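Local coordinates for protein aminotransferase (Psychrobacter arcticus 273-4, PDB 3IF2) that probably transfers amino groups between amino acids and keto acids, possibly with valine and pyruvate as substrates, using pyridoxal 5'-phosphate as cofactor, at residues A[144-150]-A[205-211]; A[193-197]-A[230-234]; A[386-391]-A[432-436]. One frame throughout, in Å; residues are numbered along the deposited sequence.

How the interactions relate
Interactions 1 and 2 are neighbours, their centres about 12 Å apart, in the cofactor-binding part of the chain. Their segments alternate in sequence, 144-150, 193-197, 205-211 and 230-234, so the two contacts interlock. Interaction 1 joins two parallel strands of the mixed sheet; interaction 2 joins two helices over the sheet face that carries Leu148 and Ile210, and Pro150 and Leu196 touch where the layers meet. The two thus form one continuous sheet-and-helix unit. Interaction 3 comes later in the chain, its centre about 39 and 41 Å from those of interactions 1 and 2. It packs helix 379-388 and the turn after it against helix 423-441 in the C-terminal part, away from the annotated sites.

Interaction 1: residues A[144-150]-A[205-211]; sequences DKSILLP and GRIGAIC
Leu148 on strand 142-149 meets Ile207 and Ile210 of strand 207-213, a parallel pair with local axes 17° apart. Ser146 N donates to Arg206 O at 3.1 Å and Ser146 O accepts from Gly208 N at 2.9 Å; further along, Leu148 N reaches Ala209 O at 2.8 Å and Leu148 O takes Cys211 N at 2.8 Å. Ser146 is thus level with Ile207 but Leu148 with Ile210: one extra residue on the second strand makes a beta bulge around Gly208. On one face, Ile207 CG2 meets Leu148 CB at 3.7 Å, while its other branch, folded at chi2 (-65°), brings CD1 beside Ser146 CB. On the other, Ile147 CG2 lies 3.7 Å from Cys211 CB and its CD1 rests near Ala209. At the start of the pair, the extended Lys145 chain runs over the Arg206 backbone to a weak hydrogen bond from Lys145 NZ to Gly205 O, 3.0 Å long; Gly205 ends the preceding helix in a Schellman motif, and Phe130 offers Lys145 a cation-pi contact. Strands 168-170, beside 142-149, and 242-245, beside 207-213, extend the sheet, as expected of the large domain of fold type I aminotransferases. Four main-chain bonds carry the polar pairing, apolar side chains meet on both faces, and the charged Asp144, Lys145 and Arg206 are kept to the start.

Interaction 2: residues A[193-197]-A[230-234]; sequences FEALE and HLAEI
Phe193 lays its ring flat on the imidazole of His230 in a face-to-face stack, with centroids 3.9 Å apart and planes inclined by 15°. The nitrogen ND1 sits over the centre of the phenyl ring, and Phe193 CD1 in turn lies over the centre of the imidazole. The two side chains arrive from facing helices and slide past one another: CG of His230 is anti to its own N (chi1 -163°), which throws the ring out across the gap. Stacking leaves NE2 pointing at Glu197, whose chain bends at chi2 (147°) and brings its carboxylate in from the opposite direction. Both bonds are weak, His230 NE2 to Glu197 OE1 at 3.2 Å and to Glu197 OE2 at 3.4 Å; OE2 lies in the imidazole plane, at its edge. Since OE2 also forms a salt bridge with Arg237, the carboxylate is shared between two partners; its charge might favour a protonated His230, though Arg237 would offset part of the effect.

Helix 225-237, which carries His230, connects the neighbouring parallel strands 207-213 and 242-245 as a beta-alpha-beta crossover, and helix 193-197 runs beside it with local axes 12.4 Å apart. Inward of the stack the gap is filled by hydrocarbon. Leu196 forks between two partners, CD1 reaching Leu231 CD2 at 3.7 Å and CD2 meeting Ile234 CD1 at 3.7 Å. That same Ile234 CD1 also stands at the edge of the Phe193 ring, 4.0 Å from Phe193 CD1. Replacing Phe193 with an alanine would probably leave the imidazole without its stacking surface, freer to turn away from Glu197, and open a gap beside Leu231 and Ile234. Leu202 of helix 200-203 touches Leu196 and Ile234, and Pro150, just past strand 142-149, touches Leu196 and Leu231.

Interaction 3: residues A[386-391]-A[432-436]; sequences LKAKGT and VIGEV
Leu386 projects from the last turn of helix 379-388 into the side of helix 423-441, and much of the contact gathers round its fork. Leu386 CD2 is received by three residues, lying 4.1 Å from both Ile433 CA and Val436 CG2 and close to Val432 CG1. The other branch, Leu386 CD1, comes obliquely against Ile433 CG1 at 4.2 Å. In Val432, a turn before Val436, CG1 is anti to the backbone N (chi1 -179°), which turns it toward Leu386 CD2 and Lys389 CB and leaves CG2 beside Thr391 OG1. That hydroxyl finds its hydrogen bond with Asn35, so its meeting with the valine is plain van der Waals contact. The bent Lys389 chain sets Lys389 CD against Val436 CG2 at 3.9 Å. What brings Thr391 round is a Schellman motif, with Gly390 at positive phi and bonds from Thr391 N to Leu386 O and Gly390 N to Lys387 O; Lys389 N also donates to Leu386 O, from the opposite face of its plane. No hydrogen bond crosses between the segments. Ile393 touches both Leu386 and Ile433, while strand 391-392, which leaves the turn, runs parallel to strand 35-36, so the two helices pack where that small sheet starts.

Interaction 1: residues A[144-150]-A[205-211]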
ATOM      1  N   ASP A 144      23.398 -14.275  -1.385  1.00 40.39           N
ATOM      2  CA  ASP A 144      22.493 -13.392  -2.147  1.00 38.99           C
ATOM      3  C   ASP A 144      21.981 -14.077  -3.411  1.00 37.50           C
ATOM      4  O   ASP A 144      22.733 -14.774  -4.092  1.00 37.62           O
ATOM      5  CB  ASP A 144      23.182 -12.068  -2.552  1.00 38.54           C
ATOM      6  CG  ASP A 144      23.266 -11.058  -1.415  1.00 38.79           C
ATOM      7  OD1 ASP A 144      22.666 -11.266  -0.331  1.00 39.15           O
ATOM      8  OD2 ASP A 144      23.918 -10.018  -1.633  1.00 38.77           O
ATOM      9  N   LYS A 145      20.695 -13.900  -3.695  1.00 35.96           N
ATOM     10  CA  LYS A 145      20.089 -14.394  -4.927  1.00 35.45           C
ATOM     11  C   LYS A 145      19.423 -13.236  -5.661  1.00 35.77           C
ATOM     12  O   LYS A 145      18.986 -12.266  -5.042  1.00 36.63           O
ATOM     13  CB  LYS A 145      19.096 -15.523  -4.680  1.00 34.71           C
ATOM     14  CG  LYS A 145      19.690 -16.720  -3.988  1.00 33.89           C
ATOM     15  CD  LYS A 145      18.852 -17.970  -4.183  1.00 33.52           C
ATOM     16  CE  LYS A 145      19.455 -19.115  -3.400  1.00 34.31           C
ATOM     17  NZ  LYS A 145      18.836 -20.413  -3.718  1.00 34.59           N
ATOM     18  N   SER A 146      19.338 -13.361  -6.981  1.00 35.85           N
ATOM     19  CA  SER A 146      18.786 -12.330  -7.851  1.00 35.53           C
ATOM     20  C   SER A 146      17.539 -12.772  -8.584  1.00 35.79           C
ATOM     21  O   SER A 146      17.292 -13.976  -8.728  1.00 36.41           O
ATOM     22  CB  SER A 146      19.849 -11.928  -8.880  1.00 35.17           C
ATOM     23  OG  SER A 146      20.862 -11.193  -8.247  1.00 33.85           O
ATOM     24  N   ILE A 147      16.765 -11.778  -9.035  1.00 36.00           N
ATOM     25  CA  ILE A 147      15.582 -11.982  -9.883  1.00 35.79           C
ATOM     26  C   ILE A 147      16.153 -11.903 -11.306  1.00 36.09           C
ATOM     27  O   ILE A 147      16.746 -10.890 -11.671  1.00 35.65           O
ATOM     28  CB  ILE A 147      14.518 -10.886  -9.662  1.00 35.95           C
ATOM     29  CG1 ILE A 147      14.115 -10.783  -8.169  1.00 36.76           C
ATOM     30  CG2 ILE A 147      13.302 -11.136 -10.529  1.00 35.87           C
ATOM     31  CD1 ILE A 147      13.592 -12.079  -7.506  1.00 36.10           C
ATOM     32  N   LEU A 148      16.023 -12.980 -12.084  1.00 36.84           N
ATOM     33  CA  LEU A 148      16.551 -13.032 -13.454  1.00 36.72           C
ATOM     34  C   LEU A 148      15.571 -12.382 -14.430  1.00 37.09           C
ATOM     35  O   LEU A 148      14.426 -12.810 -14.523  1.00 37.17           O
ATOM     36  CB  LEU A 148      16.858 -14.478 -13.890  1.00 37.40           C
ATOM     37  CG  LEU A 148      17.362 -14.752 -15.325  1.00 37.39           C
ATOM     38  CD1 LEU A 148      18.547 -13.886 -15.701  1.00 37.69           C
ATOM     39  CD2 LEU A 148      17.730 -16.206 -15.486  1.00 37.35           C
ATOM     40  N   LEU A 149      16.026 -11.335 -15.127  1.00 37.43           N
ATOM     41  CA  LEU A 149      15.270 -10.667 -16.173  1.00 37.05           C
ATOM     42  C   LEU A 149      15.852 -11.289 -17.437  1.00 38.01           C
ATOM     43  O   LEU A 149      16.988 -10.995 -17.786  1.00 39.49           O
ATOM     44  CB  LEU A 149      15.471  -9.147 -16.129  1.00 36.74           C
ATOM     45  CG  LEU A 149      15.160  -8.411 -14.819  1.00 36.23           C
ATOM     46  CD1 LEU A 149      15.278  -6.912 -15.033  1.00 36.06           C
ATOM     47  CD2 LEU A 149      13.784  -8.758 -14.281  1.00 36.10           C
ATOM     48  N   PRO A 150      15.101 -12.176 -18.119  1.00 39.45           N
ATOM     49  CA  PRO A 150      15.630 -12.871 -19.287  1.00 39.69           C
ATOM     50  C   PRO A 150      15.878 -12.008 -20.527  1.00 39.79           C
ATOM     51  O   PRO A 150      16.540 -12.465 -21.468  1.00 40.32           O
ATOM     52  CB  PRO A 150      14.569 -13.937 -19.553  1.00 40.14           C
ATOM     53  CG  PRO A 150      13.339 -13.316 -19.163  1.00 40.71           C
ATOM     54  CD  PRO A 150      13.653 -12.418 -17.994  1.00 40.71           C
ATOM     55  N   GLY A 205      22.896 -21.941  -8.568  1.00 38.58           N
ATOM     56  CA  GLY A 205      21.791 -21.813  -7.605  1.00 38.02           C
ATOM     57  C   GLY A 205      21.617 -20.470  -6.907  1.00 37.34           C
ATOM     58  O   GLY A 205      21.044 -20.433  -5.817  1.00 36.65           O
ATOM     59  N   ARG A 206      22.060 -19.385  -7.556  1.00 37.25           N
ATOM     60  CA  ARG A 206      21.992 -18.016  -7.017  0.50 37.05           C
ATOM     61  C   ARG A 206      20.916 -17.135  -7.686  1.00 37.08           C
ATOM     62  O   ARG A 206      20.998 -15.895  -7.643  1.00 37.16           O
ATOM     63  CB  ARG A 206      23.386 -17.363  -7.103  0.50 36.93           C
ATOM     64  CG  ARG A 206      24.452 -18.106  -6.291  0.50 36.76           C
ATOM     65  CD  ARG A 206      25.802 -17.376  -6.256  0.50 36.53           C
ATOM     66  NE  ARG A 206      26.441 -17.280  -7.566  0.50 36.26           N
ATOM     67  CZ  ARG A 206      26.460 -16.185  -8.322  0.50 35.86           C
ATOM     68  NH1 ARG A 206      25.883 -15.065  -7.905  0.50 35.40           N
ATOM     69  NH2 ARG A 206      27.075 -16.215  -9.498  0.50 35.78           N
ATOM     70  N   ILE A 207      19.906 -17.765  -8.301  1.00 36.94           N
ATOM     71  CA  ILE A 207      18.769 -17.047  -8.931  1.00 36.82           C
ATOM     72  C   ILE A 207      17.520 -17.533  -8.190  1.00 36.57           C
ATOM     73  O   ILE A 207      17.240 -18.732  -8.174  1.00 36.89           O
ATOM     74  CB  ILE A 207      18.660 -17.297 -10.467  1.00 36.63           C
ATOM     75  CG1 ILE A 207      19.860 -16.689 -11.206  1.00 36.32           C
ATOM     76  CG2 ILE A 207      17.367 -16.710 -11.041  1.00 36.28           C
ATOM     77  CD1 ILE A 207      19.948 -15.161 -11.133  1.00 36.21           C
ATOM     78  N   GLY A 208      16.804 -16.617  -7.546  1.00 36.87           N
ATOM     79  CA  GLY A 208      15.582 -16.954  -6.789  1.00 37.12           C
ATOM     80  C   GLY A 208      14.277 -17.050  -7.580  1.00 36.79           C
ATOM     81  O   GLY A 208      13.381 -17.792  -7.194  1.00 37.49           O
ATOM     82  N   ALA A 209      14.171 -16.291  -8.670  1.00 36.68           N
ATOM     83  CA  ALA A 209      12.996 -16.295  -9.549  1.00 36.30           C
ATOM     84  C   ALA A 209      13.351 -15.700 -10.902  1.00 36.37           C
ATOM     85  O   ALA A 209      14.393 -15.064 -11.027  1.00 35.69           O
ATOM     86  CB  ALA A 209      11.874 -15.496  -8.923  1.00 36.16           C
ATOM     87  N   ILE A 210      12.496 -15.941 -11.903  1.00 36.68           N
ATOM     88  CA  ILE A 210      12.628 -15.328 -13.232  1.00 36.93           C
ATOM     89  C   ILE A 210      11.444 -14.381 -13.363  1.00 37.35           C
ATOM     90  O   ILE A 210      10.341 -14.727 -12.938  1.00 38.04           O
ATOM     91  CB  ILE A 210      12.609 -16.339 -14.394  1.00 36.87           C
ATOM     92  CG1 ILE A 210      13.752 -17.346 -14.246  1.00 37.46           C
ATOM     93  CG2 ILE A 210      12.772 -15.615 -15.727  1.00 36.20           C
ATOM     94  CD1 ILE A 210      13.827 -18.384 -15.381  1.00 37.80           C
ATOM     95  N   CYS A 211      11.666 -13.198 -13.939  1.00 37.72           N
ATOM     96  CA  CYS A 211      10.596 -12.219 -14.133  1.00 38.06           C
ATOM     97  C   CYS A 211      10.660 -11.408 -15.431  1.00 37.98           C
ATOM     98  O   CYS A 211      11.745 -11.053 -15.890  1.00 38.17           O
ATOM     99  CB  CYS A 211      10.561 -11.245 -12.960  1.00 38.61           C
ATOM    100  SG  CYS A 211       9.126 -10.129 -13.028  1.00 39.41           S
TER

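Interaction 2: residues A[193-197]-A[230-234]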
ATOM      1  N   PHE A 193      19.096 -17.040 -25.341  1.00 38.91           N
ATOM      2  CA  PHE A 193      19.096 -18.262 -24.524  1.00 38.91           C
ATOM      3  C   PHE A 193      20.492 -18.848 -24.295  1.00 39.37           C
ATOM      4  O   PHE A 193      20.691 -19.508 -23.284  1.00 40.32           O
ATOM      5  CB  PHE A 193      18.111 -19.327 -25.055  1.00 38.74           C
ATOM      6  CG  PHE A 193      16.642 -18.962 -24.842  1.00 38.89           C
ATOM      7  CD1 PHE A 193      16.058 -19.049 -23.563  1.00 38.41           C
ATOM      8  CD2 PHE A 193      15.839 -18.532 -25.915  1.00 38.72           C
ATOM      9  CE1 PHE A 193      14.720 -18.707 -23.360  1.00 38.26           C
ATOM     10  CE2 PHE A 193      14.494 -18.196 -25.722  1.00 38.45           C
ATOM     11  CZ  PHE A 193      13.937 -18.275 -24.440  1.00 38.40           C
ATOM     12  N   GLU A 194      21.441 -18.611 -25.214  1.00 39.25           N
ATOM     13  CA  GLU A 194      22.855 -19.051 -25.046  1.00 38.83           C
ATOM     14  C   GLU A 194      23.416 -18.402 -23.769  1.00 37.92           C
ATOM     15  O   GLU A 194      23.867 -19.105 -22.862  1.00 37.53           O
ATOM     16  CB  GLU A 194      23.715 -18.698 -26.293  1.00 38.73           C
ATOM     17  CG  GLU A 194      25.168 -19.171 -26.256  1.00 38.66           C
ATOM     18  N   ALA A 195      23.305 -17.072 -23.694  1.00 37.40           N
ATOM     19  CA  ALA A 195      23.777 -16.276 -22.553  1.00 37.47           C
ATOM     20  C   ALA A 195      23.058 -16.586 -21.235  1.00 38.12           C
ATOM     21  O   ALA A 195      23.706 -16.735 -20.197  1.00 38.23           O
ATOM     22  CB  ALA A 195      23.644 -14.800 -22.859  1.00 36.91           C
ATOM     23  N   LEU A 196      21.730 -16.691 -21.290  1.00 38.76           N
ATOM     24  CA  LEU A 196      20.895 -16.942 -20.098  1.00 39.49           C
ATOM     25  C   LEU A 196      21.111 -18.326 -19.485  1.00 40.00           C
ATOM     26  O   LEU A 196      21.342 -18.456 -18.274  1.00 39.17           O
ATOM     27  CB  LEU A 196      19.401 -16.745 -20.445  1.00 39.33           C
ATOM     28  CG  LEU A 196      18.292 -16.907 -19.394  1.00 39.75           C
ATOM     29  CD1 LEU A 196      17.000 -16.240 -19.890  1.00 39.93           C
ATOM     30  CD2 LEU A 196      17.998 -18.350 -18.968  1.00 39.39           C
ATOM     31  N   GLU A 197      21.072 -19.342 -20.341  1.00 41.08           N
ATOM     32  CA  GLU A 197      21.117 -20.752 -19.909  1.00 42.28           C
ATOM     33  C   GLU A 197      22.498 -21.144 -19.354  1.00 42.21           C
ATOM     34  O   GLU A 197      22.596 -22.090 -18.570  1.00 41.37           O
ATOM     35  CB  GLU A 197      20.624 -21.641 -21.069  1.00 43.45           C
ATOM     36  CG  GLU A 197      19.874 -22.939 -20.717  1.00 44.67           C
ATOM     37  CD  GLU A 197      18.776 -23.307 -21.773  1.00 45.42           C
ATOM     38  OE1 GLU A 197      18.744 -22.720 -22.889  1.00 45.64           O
ATOM     39  OE2 GLU A 197      17.922 -24.176 -21.474  1.00 45.91           O
ATOM     40  N   HIS A 230       9.982 -21.940 -23.245  1.00 36.06           N
ATOM     41  CA  HIS A 230      11.388 -22.212 -22.935  1.00 36.71           C
ATOM     42  C   HIS A 230      11.698 -21.698 -21.511  1.00 37.12           C
ATOM     43  O   HIS A 230      12.272 -22.439 -20.705  1.00 37.03           O
ATOM     44  CB  HIS A 230      12.296 -21.536 -23.989  1.00 36.27           C
ATOM     45  CG  HIS A 230      13.697 -22.049 -24.032  1.00 35.90           C
ATOM     46  ND1 HIS A 230      14.503 -21.863 -25.132  1.00 36.15           N
ATOM     47  CD2 HIS A 230      14.424 -22.779 -23.151  1.00 35.94           C
ATOM     48  CE1 HIS A 230      15.683 -22.415 -24.904  1.00 36.01           C
ATOM     49  NE2 HIS A 230      15.660 -22.979 -23.711  1.00 35.47           N
ATOM     50  N   LEU A 231      11.283 -20.462 -21.199  1.00 37.34           N
ATOM     51  CA  LEU A 231      11.503 -19.881 -19.855  1.00 37.56           C
ATOM     52  C   LEU A 231      10.811 -20.688 -18.750  1.00 38.70           C
ATOM     53  O   LEU A 231      11.401 -20.885 -17.679  1.00 39.39           O
ATOM     54  CB  LEU A 231      11.110 -18.398 -19.790  1.00 37.32           C
ATOM     55  CG  LEU A 231      11.988 -17.413 -20.579  1.00 36.98           C
ATOM     56  CD1 LEU A 231      11.292 -16.069 -20.677  1.00 36.78           C
ATOM     57  CD2 LEU A 231      13.406 -17.281 -19.984  1.00 36.89           C
ATOM     58  N   ALA A 232       9.594 -21.171 -19.018  1.00 39.47           N
ATOM     59  CA  ALA A 232       8.874 -22.052 -18.083  1.00 40.00           C
ATOM     60  C   ALA A 232       9.656 -23.364 -17.805  1.00 41.19           C
ATOM     61  O   ALA A 232       9.661 -23.824 -16.665  1.00 41.34           O
ATOM     62  CB  ALA A 232       7.464 -22.357 -18.591  1.00 38.88           C
ATOM     63  N   GLU A 233      10.307 -23.953 -18.822  1.00 42.50           N
ATOM     64  CA  GLU A 233      11.147 -25.175 -18.633  1.00 43.89           C
ATOM     65  C   GLU A 233      12.360 -24.848 -17.777  1.00 43.29           C
ATOM     66  O   GLU A 233      12.621 -25.532 -16.789  1.00 43.55           O
ATOM     67  CB  GLU A 233      11.696 -25.758 -19.945  1.00 45.51           C
ATOM     68  CG  GLU A 233      10.705 -26.375 -20.921  1.00 47.22           C
ATOM     69  CD  GLU A 233      11.421 -26.952 -22.167  1.00 49.11           C
ATOM     70  OE1 GLU A 233      12.240 -26.227 -22.809  1.00 49.97           O
ATOM     71  OE2 GLU A 233      11.160 -28.139 -22.504  1.00 50.39           O
ATOM     72  N   ILE A 234      13.088 -23.799 -18.174  1.00 42.42           N
ATOM     73  CA  ILE A 234      14.284 -23.336 -17.448  1.00 41.75           C
ATOM     74  C   ILE A 234      13.923 -23.091 -15.992  1.00 41.78           C
ATOM     75  O   ILE A 234      14.595 -23.605 -15.105  1.00 41.72           O
ATOM     76  CB  ILE A 234      14.930 -22.062 -18.072  1.00 40.87           C
ATOM     77  CG1 ILE A 234      15.467 -22.349 -19.471  1.00 40.07           C
ATOM     78  CG2 ILE A 234      16.101 -21.574 -17.236  1.00 40.60           C
ATOM     79  CD1 ILE A 234      15.955 -21.126 -20.176  1.00 39.73           C
TER

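Interaction 3: residues A[386-391]-A[432-436]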
ATOM      1  N   LEU A 386      15.461  18.412 -24.999  1.00 42.98           N
ATOM      2  CA  LEU A 386      14.005  18.402 -25.228  1.00 42.13           C
ATOM      3  C   LEU A 386      13.262  19.033 -24.035  1.00 42.39           C
ATOM      4  O   LEU A 386      12.332  19.821 -24.248  1.00 41.87           O
ATOM      5  CB  LEU A 386      13.493  16.981 -25.504  1.00 41.02           C
ATOM      6  CG  LEU A 386      14.007  16.257 -26.748  1.00 40.36           C
ATOM      7  CD1 LEU A 386      13.632  14.787 -26.701  1.00 39.65           C
ATOM      8  CD2 LEU A 386      13.490  16.915 -28.012  1.00 40.70           C
ATOM      9  N   LYS A 387      13.688  18.711 -22.802  1.00 43.26           N
ATOM     10  CA  LYS A 387      13.078  19.273 -21.563  1.00 44.23           C
ATOM     11  C   LYS A 387      13.147  20.806 -21.529  1.00 44.23           C
ATOM     12  O   LYS A 387      12.168  21.452 -21.128  1.00 44.87           O
ATOM     13  CB  LYS A 387      13.703  18.664 -20.291  1.00 44.66           C
ATOM     14  CG  LYS A 387      13.179  19.217 -18.934  1.00 45.33           C
ATOM     15  CD  LYS A 387      13.499  18.298 -17.727  1.00 45.70           C
ATOM     16  CE  LYS A 387      15.004  18.025 -17.555  1.00 46.42           C
ATOM     17  NZ  LYS A 387      15.842  19.215 -17.212  1.00 46.25           N
ATOM     18  N   ALA A 388      14.293  21.356 -21.953  1.00 43.84           N
ATOM     19  CA  ALA A 388      14.511  22.813 -22.063  1.00 43.36           C
ATOM     20  C   ALA A 388      13.666  23.461 -23.188  1.00 43.04           C
ATOM     21  O   ALA A 388      13.483  24.678 -23.164  1.00 42.65           O
ATOM     22  CB  ALA A 388      16.026  23.145 -22.244  1.00 42.55           C
ATOM     23  N   LYS A 389      13.190  22.661 -24.168  1.00 42.70           N
ATOM     24  CA  LYS A 389      12.278  23.108 -25.255  1.00 42.22           C
ATOM     25  C   LYS A 389      10.810  22.632 -25.036  1.00 42.02           C
ATOM     26  O   LYS A 389      10.017  22.535 -25.992  1.00 42.66           O
ATOM     27  CB  LYS A 389      12.814  22.675 -26.637  1.00 42.08           C
ATOM     28  CG  LYS A 389      14.243  23.167 -26.923  1.00 42.24           C
ATOM     29  CD  LYS A 389      14.755  22.818 -28.334  1.00 42.30           C
ATOM     30  CE  LYS A 389      14.413  23.904 -29.361  1.00 42.57           C
ATOM     31  NZ  LYS A 389      15.194  25.176 -29.188  1.00 41.97           N
ATOM     32  N   GLY A 390      10.457  22.332 -23.783  1.00 41.06           N
ATOM     33  CA  GLY A 390       9.104  21.947 -23.408  1.00 40.59           C
ATOM     34  C   GLY A 390       8.573  20.545 -23.671  1.00 40.30           C
ATOM     35  O   GLY A 390       7.432  20.280 -23.291  1.00 40.89           O
ATOM     36  N   THR A 391       9.353  19.658 -24.303  1.00 39.29           N
ATOM     37  CA  THR A 391       8.917  18.271 -24.607  1.00 38.67           C
ATOM     38  C   THR A 391       9.616  17.232 -23.691  1.00 39.05           C
ATOM     39  O   THR A 391      10.852  17.184 -23.617  1.00 38.73           O
ATOM     40  CB  THR A 391       9.123  17.944 -26.099  1.00 38.04           C
ATOM     41  OG1 THR A 391       8.350  18.854 -26.881  1.00 38.25           O
ATOM     42  CG2 THR A 391       8.670  16.528 -26.438  1.00 37.58           C
ATOM     43  N   VAL A 432       9.073  18.662 -32.478  1.00 36.57           N
ATOM     44  CA  VAL A 432      10.270  19.123 -31.739  1.00 35.96           C
ATOM     45  C   VAL A 432      11.340  18.025 -31.708  1.00 34.92           C
ATOM     46  O   VAL A 432      12.513  18.318 -31.937  1.00 34.89           O
ATOM     47  CB  VAL A 432       9.935  19.606 -30.281  1.00 36.31           C
ATOM     48  CG1 VAL A 432      11.196  20.099 -29.553  1.00 35.43           C
ATOM     49  CG2 VAL A 432       8.889  20.718 -30.310  1.00 36.41           C
ATOM     50  N   ILE A 433      10.935  16.783 -31.432  1.00 34.35           N
ATOM     51  CA  ILE A 433      11.845  15.618 -31.486  1.00 34.74           C
ATOM     52  C   ILE A 433      12.506  15.518 -32.861  1.00 36.00           C
ATOM     53  O   ILE A 433      13.707  15.279 -32.948  1.00 37.06           O
ATOM     54  CB  ILE A 433      11.128  14.280 -31.170  1.00 34.32           C
ATOM     55  CG1 ILE A 433      10.749  14.206 -29.679  1.00 33.47           C
ATOM     56  CG2 ILE A 433      12.019  13.070 -31.517  1.00 33.98           C
ATOM     57  CD1 ILE A 433       9.770  13.096 -29.332  1.00 32.82           C
ATOM     58  N   GLY A 434      11.736  15.745 -33.922  1.00 36.38           N
ATOM     59  CA  GLY A 434      12.265  15.706 -35.270  1.00 37.18           C
ATOM     60  C   GLY A 434      13.285  16.796 -35.550  1.00 38.30           C
ATOM     61  O   GLY A 434      14.358  16.518 -36.093  1.00 39.25           O
ATOM     62  N   GLU A 435      12.958  18.033 -35.172  1.00 38.75           N
ATOM     63  CA  GLU A 435      13.840  19.182 -35.407  1.00 38.89           C
ATOM     64  C   GLU A 435      15.165  19.014 -34.671  1.00 38.44           C
ATOM     65  O   GLU A 435      16.221  19.067 -35.302  1.00 38.17           O
ATOM     66  CB  GLU A 435      13.150  20.510 -35.044  1.00 40.05           C
ATOM     67  CG  GLU A 435      12.086  20.934 -36.087  1.00 41.40           C
ATOM     68  CD  GLU A 435      11.152  22.050 -35.618  1.00 42.38           C
ATOM     69  OE1 GLU A 435      10.752  22.053 -34.428  1.00 42.88           O
ATOM     70  OE2 GLU A 435      10.779  22.906 -36.457  1.00 43.11           O
ATOM     71  N   VAL A 436      15.092  18.731 -33.369  1.00 37.82           N
ATOM     72  CA  VAL A 436      16.296  18.563 -32.539  1.00 37.18           C
ATOM     73  C   VAL A 436      17.216  17.436 -33.053  1.00 36.87           C
ATOM     74  O   VAL A 436      18.427  17.670 -33.224  1.00 36.33           O
ATOM     75  CB  VAL A 436      15.945  18.384 -31.036  1.00 36.52           C
ATOM     76  CG1 VAL A 436      17.182  18.029 -30.207  1.00 36.02           C
ATOM     77  CG2 VAL A 436      15.279  19.656 -30.500  1.00 35.73           C
TER